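Local atomic coordinates of telomerase reverse transcriptase (Takifugu rubripes, PDB entry 4LMO), a protein that serves as the catalytic subunit of telomerase, a reverse transcriptase that extends chromosome ends by copying an RNA template, represented in this chain by its RNA-binding domain. Residues A[23-28]-A[36-41]; A[149-154]-A[170-175]. One frame throughout, in Å; residues are numbered along the deposited sequence.

Interaction 1: residues A[23-28]-A[36-41]; sequences FLLNRK and RKIQGR
Ile38 directs its CB toward the 23-28 segment and supplies most of the apolar contact. From CB the two branches part: CG2, anti to the carbonyl carbon, lies 3.4 Å from Arg27 O and also approaches the carbonyl carbon of Lys28. The other branch, CG1, sits between the backbone N and the carbonyl carbon (chi1 74°) and passes Leu25 O at 4.4 Å. Its tip, CD1, then reaches Leu25 CD2 at 4.5 Å, a loose apolar meeting that Leu80 of helix 73-85 joins by touching both side chains. The segments 23-28 and 36-41 bracket a small antiparallel beta hairpin, strands 29-30 and 35-36, in which Arg36 and Lys29 are bonded through their backbones; Gln39 then takes the N-cap position of helix 40-48. No hydrogen bond links the two segments directly. Where the hairpin opens, Lys28 CB comes within 3.3 Å of Arg36 O, and the rest of that lysine runs extended, its NZ 6.4 Å from Lys37 NZ, a spacing of like charges. Arg36 has its CB directed away from 23-28, and its NH1 forms a salt bridge with Asp42 and a weak hydrogen bond, 3.2 Å, to Lys37 O.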
ATOM      1  N   PHE A  23      -3.708   7.695  -3.363  1.00 37.49           N
ATOM      2  CA  PHE A  23      -3.456   6.499  -2.555  1.00 35.58           C
ATOM      3  C   PHE A  23      -4.655   6.184  -1.661  1.00 35.18           C
ATOM      4  O   PHE A  23      -5.263   7.091  -1.087  1.00 35.50           O
ATOM      5  CB  PHE A  23      -2.185   6.679  -1.715  1.00 34.92           C
ATOM      6  CG  PHE A  23      -1.909   5.547  -0.763  1.00 34.04           C
ATOM      7  CD1 PHE A  23      -1.607   4.275  -1.236  1.00 33.32           C
ATOM      8  CD2 PHE A  23      -1.930   5.758   0.610  1.00 34.07           C
ATOM      9  CE1 PHE A  23      -1.345   3.234  -0.358  1.00 32.92           C
ATOM     10  CE2 PHE A  23      -1.663   4.724   1.494  1.00 33.86           C
ATOM     11  CZ  PHE A  23      -1.372   3.459   1.009  1.00 33.07           C
ATOM     12  N   LEU A  24      -4.969   4.894  -1.547  1.00 33.72           N
ATOM     13  CA  LEU A  24      -6.133   4.401  -0.801  1.00 33.56           C
ATOM     14  C   LEU A  24      -6.446   5.134   0.513  1.00 34.02           C
ATOM     15  O   LEU A  24      -7.578   5.569   0.729  1.00 33.83           O
ATOM     16  CB  LEU A  24      -6.009   2.890  -0.554  1.00 32.44           C
ATOM     17  CG  LEU A  24      -7.019   2.186   0.364  1.00 32.68           C
ATOM     18  CD1 LEU A  24      -8.461   2.365  -0.095  1.00 32.18           C
ATOM     19  CD2 LEU A  24      -6.671   0.708   0.485  1.00 31.74           C
ATOM     20  N   LEU A  25      -5.446   5.263   1.381  1.00 34.23           N
ATOM     21  CA  LEU A  25      -5.653   5.833   2.713  1.00 35.10           C
ATOM     22  C   LEU A  25      -5.824   7.357   2.712  1.00 36.32           C
ATOM     23  O   LEU A  25      -6.169   7.945   3.737  1.00 37.22           O
ATOM     24  CB  LEU A  25      -4.531   5.406   3.669  1.00 34.50           C
ATOM     25  CG  LEU A  25      -4.337   3.920   3.991  1.00 33.81           C
ATOM     26  CD1 LEU A  25      -3.228   3.748   5.019  1.00 33.35           C
ATOM     27  CD2 LEU A  25      -5.626   3.274   4.484  1.00 33.59           C
ATOM     28  N   ASN A  26      -5.585   7.986   1.563  1.00 36.97           N
ATOM     29  CA  ASN A  26      -5.811   9.419   1.397  1.00 38.19           C
ATOM     30  C   ASN A  26      -7.168   9.725   0.770  1.00 39.51           C
ATOM     31  O   ASN A  26      -7.543  10.892   0.629  1.00 40.41           O
ATOM     32  CB  ASN A  26      -4.690  10.056   0.567  1.00 37.81           C
ATOM     33  CG  ASN A  26      -3.392  10.192   1.342  1.00 37.50           C
ATOM     34  OD1 ASN A  26      -3.385  10.205   2.573  1.00 37.77           O
ATOM     35  ND2 ASN A  26      -2.285  10.300   0.622  1.00 36.73           N
ATOM     36  N   ARG A  27      -7.896   8.677   0.393  1.00 40.17           N
ATOM     37  CA  ARG A  27      -9.222   8.835  -0.195  1.00 41.97           C
ATOM     38  C   ARG A  27     -10.267   9.141   0.868  1.00 43.29           C
ATOM     39  O   ARG A  27     -10.138   8.731   2.024  1.00 43.78           O
ATOM     40  CB  ARG A  27      -9.621   7.594  -0.998  1.00 42.55           C
ATOM     41  CG  ARG A  27      -9.062   7.577  -2.411  1.00 43.27           C
ATOM     42  CD  ARG A  27      -9.131   6.193  -3.030  1.00 44.10           C
ATOM     43  NE  ARG A  27     -10.480   5.827  -3.465  1.00 45.43           N
ATOM     44  CZ  ARG A  27     -10.810   4.632  -3.953  1.00 45.38           C
ATOM     45  NH1 ARG A  27      -9.892   3.675  -4.069  1.00 44.87           N
ATOM     46  NH2 ARG A  27     -12.061   4.392  -4.324  1.00 46.06           N
ATOM     47  N   LYS A  28     -11.297   9.876   0.464  1.00 44.84           N
ATOM     48  CA  LYS A  28     -12.377  10.258   1.361  1.00 46.00           C
ATOM     49  C   LYS A  28     -13.603   9.374   1.154  1.00 45.60           C
ATOM     50  O   LYS A  28     -13.861   8.910   0.042  1.00 44.87           O
ATOM     51  CB  LYS A  28     -12.737  11.734   1.159  1.00 47.62           C
ATOM     52  CG  LYS A  28     -11.650  12.698   1.615  1.00 48.46           C
ATOM     53  CD  LYS A  28     -12.137  14.137   1.600  1.00 50.30           C
ATOM     54  CE  LYS A  28     -11.218  15.032   2.419  1.00 51.17           C
ATOM     55  NZ  LYS A  28     -11.689  16.444   2.446  1.00 52.24           N
ATOM     56  N   ARG A  36     -15.879  13.002   3.523  1.00 58.02           N
ATOM     57  CA  ARG A  36     -15.267  13.091   4.845  1.00 56.80           C
ATOM     58  C   ARG A  36     -14.015  12.220   4.964  1.00 55.45           C
ATOM     59  O   ARG A  36     -13.872  11.215   4.260  1.00 54.02           O
ATOM     60  CB  ARG A  36     -16.278  12.742   5.948  1.00 56.16           C
ATOM     61  CG  ARG A  36     -16.756  11.297   5.965  1.00 54.13           C
ATOM     62  CD  ARG A  36     -17.483  10.993   7.266  1.00 54.20           C
ATOM     63  NE  ARG A  36     -17.917   9.600   7.363  1.00 53.25           N
ATOM     64  CZ  ARG A  36     -17.175   8.608   7.850  1.00 51.63           C
ATOM     65  NH1 ARG A  36     -15.943   8.835   8.287  1.00 51.37           N
ATOM     66  NH2 ARG A  36     -17.669   7.379   7.899  1.00 50.43           N
ATOM     67  N   LYS A  37     -13.118  12.627   5.861  1.00 55.25           N
ATOM     68  CA  LYS A  37     -11.905  11.882   6.191  1.00 54.04           C
ATOM     69  C   LYS A  37     -12.287  10.492   6.696  1.00 52.69           C
ATOM     70  O   LYS A  37     -13.343  10.332   7.314  1.00 53.87           O
ATOM     71  CB  LYS A  37     -11.147  12.627   7.291  1.00 55.44           C
ATOM     72  CG  LYS A  37      -9.633  12.606   7.172  1.00 56.57           C
ATOM     73  CD  LYS A  37      -9.092  13.935   6.664  1.00 58.09           C
ATOM     74  CE  LYS A  37      -7.595  14.042   6.909  1.00 59.01           C
ATOM     75  NZ  LYS A  37      -7.090  15.433   6.737  1.00 60.62           N
ATOM     76  N   ILE A  38     -11.446   9.490   6.442  1.00 50.35           N
ATOM     77  CA  ILE A  38     -11.748   8.128   6.909  1.00 49.06           C
ATOM     78  C   ILE A  38     -11.182   7.826   8.297  1.00 48.25           C
ATOM     79  O   ILE A  38     -10.069   8.235   8.629  1.00 48.36           O
ATOM     80  CB  ILE A  38     -11.375   7.021   5.886  1.00 48.01           C
ATOM     81  CG1 ILE A  38      -9.860   6.794   5.813  1.00 47.39           C
ATOM     82  CG2 ILE A  38     -11.963   7.344   4.520  1.00 48.09           C
ATOM     83  CD1 ILE A  38      -9.479   5.413   5.323  1.00 47.20           C
ATOM     84  N   GLN A  39     -11.969   7.114   9.099  1.00 47.11           N
ATOM     85  CA  GLN A  39     -11.596   6.774  10.471  1.00 46.62           C
ATOM     86  C   GLN A  39     -11.321   5.279  10.606  1.00 44.74           C
ATOM     87  O   GLN A  39     -11.534   4.518   9.659  1.00 43.78           O
ATOM     88  CB  GLN A  39     -12.688   7.217  11.454  1.00 48.54           C
ATOM     89  CG  GLN A  39     -13.089   8.687  11.359  1.00 50.51           C
ATOM     90  CD  GLN A  39     -11.946   9.653  11.639  1.00 52.01           C
ATOM     91  OE1 GLN A  39     -11.029   9.353  12.407  1.00 53.25           O
ATOM     92  NE2 GLN A  39     -12.001  10.825  11.016  1.00 52.80           N
ATOM     93  N   GLY A  40     -10.834   4.865  11.778  1.00 43.87           N
ATOM     94  CA  GLY A  40     -10.484   3.465  12.041  1.00 42.33           C
ATOM     95  C   GLY A  40     -11.590   2.481  11.700  1.00 41.60           C
ATOM     96  O   GLY A  40     -11.343   1.439  11.095  1.00 40.59           O
ATOM     97  N   ARG A  41     -12.813   2.830  12.092  1.00 42.06           N
ATOM     98  CA  ARG A  41     -14.010   2.047  11.801  1.00 41.79           C
ATOM     99  C   ARG A  41     -14.234   1.888  10.291  1.00 39.79           C
ATOM    100  O   ARG A  41     -14.607   0.807   9.821  1.00 38.04           O
ATOM    101  CB  ARG A  41     -15.210   2.698  12.501  1.00 44.73           C
ATOM    102  CG  ARG A  41     -16.584   2.462  11.894  1.00 47.28           C
ATOM    103  CD  ARG A  41     -17.538   3.583  12.294  1.00 50.69           C
ATOM    104  NE  ARG A  41     -17.399   4.768  11.441  1.00 53.78           N
ATOM    105  CZ  ARG A  41     -16.645   5.834  11.716  1.00 55.35           C
ATOM    106  NH1 ARG A  41     -16.603   6.846  10.857  1.00 56.20           N
ATOM    107  NH2 ARG A  41     -15.933   5.902  12.836  1.00 55.98           N
TER

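Interaction 2: residues A[149-154]-A[170-175]; sequences FARVRF and MWKIKV
Arg151 on helix 142-158 faces a type II beta turn that runs from Met170 to Ile173, the nearest CA atoms across the contact, those of Arg151 and Met170, being 9.2 Å apart. Both pieces belong to the telomerase RNA-binding domain, and most of the turn falls in a region that probably contacts the template RNA, as in related telomerases. Ile173 N donates to Met170 O at 3.0 Å and closes the turn, while Trp171 O is left to serve the helix. Arg151 answers it with both terminal nitrogens: NH1 binds Trp171 O at 3.0 Å and NH2 binds the same atom at 3.1 Å, end-on and with the oxygen in the guanidinium plane. NH1 lies in the carbonyl plane on a lone pair, whereas NH2 is tilted 29° from it, and both bonds are somewhat bent. A bend at chi2 (-76°) folds the arginine so that its head meets the turn, where NH1 also has a weak bond to Leu169 O. A leucine here has no nitrogens to offer, so Trp171 O would probably be left without both of its side-chain donors and the turn less firmly tied to the helix. The guanidinium and indole planes are 26° apart, and NH2 approaches Trp171 CE3 obliquely at 4.0 Å. Met170 and Ile173 pack on helix 191-220, both touching Leu201. Lys172 sets CE over one face of the Trp171 ring, 3.6 Å above its plane and offset toward the rim.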
ATOM      1  N   PHE A 149       7.934  -9.382   6.009  1.00 34.09           N
ATOM      2  CA  PHE A 149       8.880  -8.500   5.322  1.00 33.97           C
ATOM      3  C   PHE A 149       9.663  -9.269   4.257  1.00 34.02           C
ATOM      4  O   PHE A 149       9.952  -8.736   3.184  1.00 33.87           O
ATOM      5  CB  PHE A 149       9.833  -7.848   6.330  1.00 34.04           C
ATOM      6  CG  PHE A 149       9.269  -6.626   7.017  1.00 34.40           C
ATOM      7  CD1 PHE A 149       7.893  -6.404   7.088  1.00 34.08           C
ATOM      8  CD2 PHE A 149      10.120  -5.705   7.619  1.00 34.38           C
ATOM      9  CE1 PHE A 149       7.385  -5.282   7.728  1.00 33.74           C
ATOM     10  CE2 PHE A 149       9.617  -4.584   8.260  1.00 34.34           C
ATOM     11  CZ  PHE A 149       8.248  -4.373   8.315  1.00 34.08           C
ATOM     12  N   ALA A 150       9.985 -10.526   4.561  1.00 34.04           N
ATOM     13  CA  ALA A 150      10.656 -11.415   3.611  1.00 34.32           C
ATOM     14  C   ALA A 150       9.743 -11.783   2.445  1.00 33.87           C
ATOM     15  O   ALA A 150      10.211 -11.975   1.323  1.00 34.59           O
ATOM     16  CB  ALA A 150      11.154 -12.667   4.315  1.00 34.48           C
ATOM     17  N   ARG A 151       8.441 -11.881   2.719  1.00 33.35           N
ATOM     18  CA  ARG A 151       7.448 -12.201   1.692  1.00 32.89           C
ATOM     19  C   ARG A 151       7.274 -11.046   0.718  1.00 32.06           C
ATOM     20  O   ARG A 151       7.096 -11.257  -0.478  1.00 31.92           O
ATOM     21  CB  ARG A 151       6.098 -12.558   2.323  1.00 32.78           C
ATOM     22  CG  ARG A 151       6.135 -13.773   3.237  1.00 33.69           C
ATOM     23  CD  ARG A 151       6.210 -15.073   2.457  1.00 33.40           C
ATOM     24  NE  ARG A 151       6.896 -16.133   3.193  1.00 34.18           N
ATOM     25  CZ  ARG A 151       6.392 -16.798   4.231  1.00 34.53           C
ATOM     26  NH1 ARG A 151       5.183 -16.514   4.706  1.00 34.07           N
ATOM     27  NH2 ARG A 151       7.110 -17.752   4.807  1.00 35.20           N
ATOM     28  N   VAL A 152       7.328  -9.827   1.247  1.00 31.62           N
ATOM     29  CA  VAL A 152       7.260  -8.614   0.438  1.00 31.30           C
ATOM     30  C   VAL A 152       8.516  -8.482  -0.434  1.00 32.14           C
ATOM     31  O   VAL A 152       8.418  -8.167  -1.623  1.00 31.94           O
ATOM     32  CB  VAL A 152       7.041  -7.367   1.327  1.00 30.86           C
ATOM     33  CG1 VAL A 152       7.122  -6.083   0.513  1.00 30.15           C
ATOM     34  CG2 VAL A 152       5.695  -7.461   2.034  1.00 30.33           C
ATOM     35  N   ARG A 153       9.683  -8.750   0.158  1.00 33.19           N
ATOM     36  CA  ARG A 153      10.957  -8.716  -0.560  1.00 34.35           C
ATOM     37  C   ARG A 153      10.938  -9.641  -1.774  1.00 35.29           C
ATOM     38  O   ARG A 153      11.280  -9.225  -2.886  1.00 35.03           O
ATOM     39  CB  ARG A 153      12.126  -9.082   0.367  1.00 35.65           C
ATOM     40  CG  ARG A 153      13.483  -9.173  -0.325  1.00 36.67           C
ATOM     41  CD  ARG A 153      13.964  -7.806  -0.788  1.00 37.42           C
ATOM     42  NE  ARG A 153      15.065  -7.872  -1.751  1.00 38.58           N
ATOM     43  CZ  ARG A 153      14.949  -7.601  -3.051  1.00 38.53           C
ATOM     44  NH1 ARG A 153      13.777  -7.253  -3.569  1.00 38.73           N
ATOM     45  NH2 ARG A 153      16.013  -7.676  -3.839  1.00 39.21           N
ATOM     46  N   PHE A 154      10.535 -10.891  -1.548  1.00 35.66           N
ATOM     47  CA  PHE A 154      10.400 -11.872  -2.620  1.00 36.67           C
ATOM     48  C   PHE A 154       9.397 -11.403  -3.673  1.00 36.15           C
ATOM     49  O   PHE A 154       9.659 -11.499  -4.872  1.00 36.98           O
ATOM     50  CB  PHE A 154       9.992 -13.242  -2.057  1.00 37.74           C
ATOM     51  CG  PHE A 154       9.689 -14.265  -3.116  1.00 38.44           C
ATOM     52  CD1 PHE A 154      10.717 -14.973  -3.733  1.00 39.53           C
ATOM     53  CD2 PHE A 154       8.377 -14.511  -3.510  1.00 38.58           C
ATOM     54  CE1 PHE A 154      10.443 -15.909  -4.717  1.00 39.95           C
ATOM     55  CE2 PHE A 154       8.096 -15.445  -4.495  1.00 39.26           C
ATOM     56  CZ  PHE A 154       9.131 -16.143  -5.099  1.00 39.68           C
ATOM     57  N   MET A 170       0.916 -16.505   4.138  1.00 37.82           N
ATOM     58  CA  MET A 170       0.579 -16.911   5.504  1.00 38.23           C
ATOM     59  C   MET A 170       1.459 -18.046   6.032  1.00 38.45           C
ATOM     60  O   MET A 170       1.368 -18.406   7.207  1.00 38.28           O
ATOM     61  CB  MET A 170      -0.887 -17.353   5.579  1.00 39.02           C
ATOM     62  CG  MET A 170      -1.914 -16.253   5.352  1.00 39.13           C
ATOM     63  SD  MET A 170      -2.290 -15.295   6.833  1.00 40.45           S
ATOM     64  CE  MET A 170      -2.918 -16.558   7.939  1.00 40.03           C
ATOM     65  N   TRP A 171       2.297 -18.608   5.166  1.00 38.35           N
ATOM     66  CA  TRP A 171       3.073 -19.799   5.510  1.00 38.83           C
ATOM     67  C   TRP A 171       3.988 -19.586   6.680  1.00 38.61           C
ATOM     68  O   TRP A 171       4.868 -18.720   6.648  1.00 38.24           O
ATOM     69  CB  TRP A 171       3.845 -20.320   4.303  1.00 39.45           C
ATOM     70  CG  TRP A 171       4.470 -21.677   4.529  1.00 40.92           C
ATOM     71  CD1 TRP A 171       3.895 -22.786   5.149  1.00 41.75           C
ATOM     72  CD2 TRP A 171       5.813 -22.124   4.122  1.00 41.86           C
ATOM     73  NE1 TRP A 171       4.765 -23.847   5.163  1.00 43.19           N
ATOM     74  CE2 TRP A 171       5.930 -23.521   4.563  1.00 43.04           C
ATOM     75  CE3 TRP A 171       6.887 -21.531   3.463  1.00 41.74           C
ATOM     76  CZ2 TRP A 171       7.081 -24.268   4.345  1.00 44.03           C
ATOM     77  CZ3 TRP A 171       8.042 -22.295   3.251  1.00 42.84           C
ATOM     78  CH2 TRP A 171       8.135 -23.631   3.682  1.00 43.92           C
ATOM     79  N   LYS A 172       3.763 -20.382   7.726  1.00 38.72           N
ATOM     80  CA  LYS A 172       4.532 -20.343   8.978  1.00 39.74           C
ATOM     81  C   LYS A 172       4.282 -19.101   9.836  1.00 38.76           C
ATOM     82  O   LYS A 172       4.970 -18.894  10.837  1.00 39.66           O
ATOM     83  CB  LYS A 172       6.037 -20.543   8.737  1.00 40.64           C
ATOM     84  CG  LYS A 172       6.436 -21.971   8.401  1.00 42.11           C
ATOM     85  CD  LYS A 172       7.940 -22.097   8.188  1.00 43.23           C
ATOM     86  CE  LYS A 172       8.384 -21.454   6.884  1.00 43.12           C
ATOM     87  NZ  LYS A 172       9.841 -21.646   6.642  1.00 44.54           N
ATOM     88  N   ILE A 173       3.309 -18.280   9.446  1.00 37.74           N
ATOM     89  CA  ILE A 173       2.838 -17.195  10.305  1.00 37.37           C
ATOM     90  C   ILE A 173       2.128 -17.822  11.501  1.00 37.76           C
ATOM     91  O   ILE A 173       1.314 -18.736  11.340  1.00 38.25           O
ATOM     92  CB  ILE A 173       1.890 -16.223   9.554  1.00 36.22           C
ATOM     93  CG1 ILE A 173       2.651 -15.428   8.478  1.00 35.81           C
ATOM     94  CG2 ILE A 173       1.162 -15.294  10.521  1.00 35.74           C
ATOM     95  CD1 ILE A 173       3.571 -14.335   8.994  1.00 35.57           C
ATOM     96  N   LYS A 174       2.467 -17.356  12.699  1.00 38.25           N
ATOM     97  CA  LYS A 174       1.822 -17.828  13.915  1.00 38.55           C
ATOM     98  C   LYS A 174       0.576 -16.992  14.182  1.00 37.83           C
ATOM     99  O   LYS A 174       0.662 -15.877  14.703  1.00 38.24           O
ATOM    100  CB  LYS A 174       2.786 -17.769  15.103  1.00 39.74           C
ATOM    101  CG  LYS A 174       3.990 -18.695  15.000  1.00 41.16           C
ATOM    102  CD  LYS A 174       5.016 -18.371  16.078  1.00 42.16           C
ATOM    103  CE  LYS A 174       6.297 -19.172  15.905  1.00 43.30           C
ATOM    104  NZ  LYS A 174       6.191 -20.551  16.456  1.00 44.39           N
ATOM    105  N   VAL A 175      -0.578 -17.543  13.810  1.00 37.24           N
ATOM    106  CA  VAL A 175      -1.870 -16.858  13.928  1.00 36.69           C
ATOM    107  C   VAL A 175      -2.157 -16.404  15.363  1.00 36.90           C
ATOM    108  O   VAL A 175      -2.606 -15.274  15.590  1.00 36.28           O
ATOM    109  CB  VAL A 175      -3.026 -17.745  13.399  1.00 36.83           C
ATOM    110  CG1 VAL A 175      -4.381 -17.075  13.595  1.00 36.53           C
ATOM    111  CG2 VAL A 175      -2.815 -18.074  11.926  1.00 36.52           C
TER

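How the interactions relate
Interaction 1 closes before interaction 2 opens, so the two follow one another along the chain, on opposite sides of its centre. Their centres are 27 Å apart and their nearest atoms about 13 Å, with no touch between them. What they share is the long helix 191-220: Leu24 and Leu25 of segment 23-28 touch Trp207, and segment 170-175 also rests on this helix. The first contact joins the N-terminal part to helix 73-85 as well; the second, at the surface, joins helix 142-158 to a turn that probably lies near bound template RNA. Helix 191-220 is therefore a common neighbour of two contacts that do not meet within this RNA-binding domain.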